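Local coordinates for YjbQ family protein (Aeropyrum pernix, PDB 2P6H) that is of unknown function but belongs to the YjbQ (UPF0047) family and probably acts as a three-chain assembly, at residues I61-F64 against I65-T69. Sequence-based numbering, arbitrary orientation.
Sequences IVEF and IRELT. With SO4 (sulfate ion), chain D.
Two carboxylates, those of E63 and E67, meet one helical turn apart with E63 OE2 3.2 Å from E67 OE2, their planes turned 67° against each other. Two cations nearby probably ease the repulsion: E67 OE1 forms a salt bridge with K70 of the second subunit, while E63 OE1 lies at the guanidinium edge of R66, in a weak salt bridge to R66 NE of 3.3 Å. A bend at chi2 (65°) lets the E63 carboxylate reach along the helix to both neighbours. With an alanine here, R66 NE would probably be left without its carboxylate mate, the guanidinium then relying on the sulfate. R66 NH1 donates a nearly straight bond of 2.7 Å to O4 of this ion, probably from the crystallisation liquor, and R66 NH2 binds its O1. These side chains project from the last turns of helix 55-69, where the backbone N-H of I65 to L68 each donate to the C=O four residues earlier, I61 to F64. L68 CD1 sits over one face of the F64 ring in a CH-pi contact, 3.8 Å from its centroid, and I61 CG2 touches I65 CD1. L88 of the second subunit packs on I61 and F64, whereas I65 touches I93 of helix 84-93.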
loop_
_atom_site.group_PDB
_atom_site.type_symbol
_atom_site.label_atom_id
_atom_site.label_comp_id
_atom_site.label_asym_id
_atom_site.label_seq_id
_atom_site.Cartn_x
_atom_site.Cartn_y
_atom_site.Cartn_z
ATOM N N ILE A 61 -7.528 8.292 13.645
ATOM C CA ILE A 61 -6.433 7.993 12.747
ATOM C C ILE A 61 -5.203 8.835 13.062
ATOM O O ILE A 61 -4.071 8.368 13.068
ATOM C CB ILE A 61 -6.942 8.264 11.347
ATOM C CG1 ILE A 61 -7.942 7.149 10.979
ATOM C CG2 ILE A 61 -5.736 8.238 10.375
ATOM C CD1 ILE A 61 -8.550 7.189 9.573
ATOM N N VAL A 62 -5.438 10.126 13.344
ATOM C CA VAL A 62 -4.312 10.950 13.708
ATOM C C VAL A 62 -3.659 10.488 15.000
ATOM O O VAL A 62 -2.443 10.421 15.124
ATOM C CB VAL A 62 -4.874 12.319 13.934
ATOM C CG1 VAL A 62 -3.903 13.147 14.774
ATOM C CG2 VAL A 62 -5.099 13.014 12.604
ATOM N N GLU A 63 -4.480 10.159 16.009
ATOM C CA GLU A 63 -3.909 9.686 17.260
ATOM C C GLU A 63 -3.164 8.357 17.085
ATOM O O GLU A 63 -2.130 8.123 17.700
ATOM C CB GLU A 63 -5.020 9.541 18.296
ATOM C CG GLU A 63 -4.516 8.975 19.628
ATOM C CD GLU A 63 -3.545 9.928 20.309
ATOM O OE1 GLU A 63 -3.531 11.123 19.969
ATOM O OE2 GLU A 63 -2.823 9.473 21.192
ATOM N N PHE A 64 -3.702 7.485 16.241
ATOM C CA PHE A 64 -3.080 6.191 15.960
ATOM C C PHE A 64 -1.691 6.423 15.376
ATOM O O PHE A 64 -0.707 5.823 15.763
ATOM C CB PHE A 64 -3.985 5.430 14.970
ATOM C CG PHE A 64 -3.383 4.127 14.465
ATOM C CD1 PHE A 64 -3.103 3.090 15.346
ATOM C CD2 PHE A 64 -3.195 3.950 13.102
ATOM C CE1 PHE A 64 -2.627 1.874 14.853
ATOM C CE2 PHE A 64 -2.718 2.731 12.614
ATOM C CZ PHE A 64 -2.435 1.690 13.488
ATOM N N ILE A 65 -1.657 7.352 14.395
ATOM C CA ILE A 65 -0.404 7.705 13.744
ATOM C C ILE A 65 0.583 8.330 14.748
ATOM O O ILE A 65 1.755 8.014 14.792
ATOM C CB ILE A 65 -0.723 8.654 12.562
ATOM C CG1 ILE A 65 -1.320 7.868 11.386
ATOM C CG2 ILE A 65 0.566 9.330 12.061
ATOM C CD1 ILE A 65 -2.059 8.772 10.399
ATOM N N ARG A 66 0.056 9.253 15.583
ATOM C CA ARG A 66 0.905 9.899 16.573
ATOM C C ARG A 66 1.580 8.870 17.478
ATOM O O ARG A 66 2.771 8.932 17.752
ATOM C CB ARG A 66 0.035 10.837 17.408
ATOM C CG ARG A 66 0.864 11.844 18.204
ATOM C CD ARG A 66 0.048 12.499 19.323
ATOM N NE ARG A 66 -1.166 13.113 18.779
ATOM C CZ ARG A 66 -1.025 14.277 18.123
ATOM N NH1 ARG A 66 0.171 14.825 17.990
ATOM N NH2 ARG A 66 -2.099 14.875 17.600
ATOM N N GLU A 67 0.800 7.889 17.925
ATOM C CA GLU A 67 1.275 6.808 18.797
ATOM C C GLU A 67 2.409 5.981 18.158
ATOM O O GLU A 67 3.402 5.646 18.792
ATOM C CB GLU A 67 0.081 5.905 19.136
ATOM C CG GLU A 67 -0.646 6.346 20.412
ATOM C CD GLU A 67 -2.002 5.671 20.495
ATOM O OE1 GLU A 67 -2.107 4.521 20.068
ATOM O OE2 GLU A 67 -2.937 6.292 20.979
ATOM N N LEU A 68 2.208 5.593 16.864
ATOM C CA LEU A 68 3.211 4.747 16.219
ATOM C C LEU A 68 4.421 5.497 15.777
ATOM O O LEU A 68 5.551 5.055 15.942
ATOM C CB LEU A 68 2.654 4.310 14.931
ATOM C CG LEU A 68 1.407 3.437 15.105
ATOM C CD1 LEU A 68 0.895 2.871 13.779
ATOM C CD2 LEU A 68 1.643 2.235 16.020
ATOM N N THR A 69 4.275 6.692 15.211
ATOM C CA THR A 69 5.412 7.448 14.681
ATOM C C THR A 69 6.169 8.408 15.605
ATOM O O THR A 69 7.269 8.849 15.274
ATOM C CB THR A 69 4.980 8.204 13.421
ATOM O OG1 THR A 69 4.077 9.255 13.773
ATOM C CG2 THR A 69 4.277 7.244 12.448
HETATM S S SO4 D . -0.760 18.101 16.290
HETATM O O1 SO4 D . -1.955 17.751 17.106
HETATM O O2 SO4 D . -1.193 18.287 14.858
HETATM O O3 SO4 D . -0.159 19.384 16.811
HETATM O O4 SO4 D . 0.255 17.025 16.391
#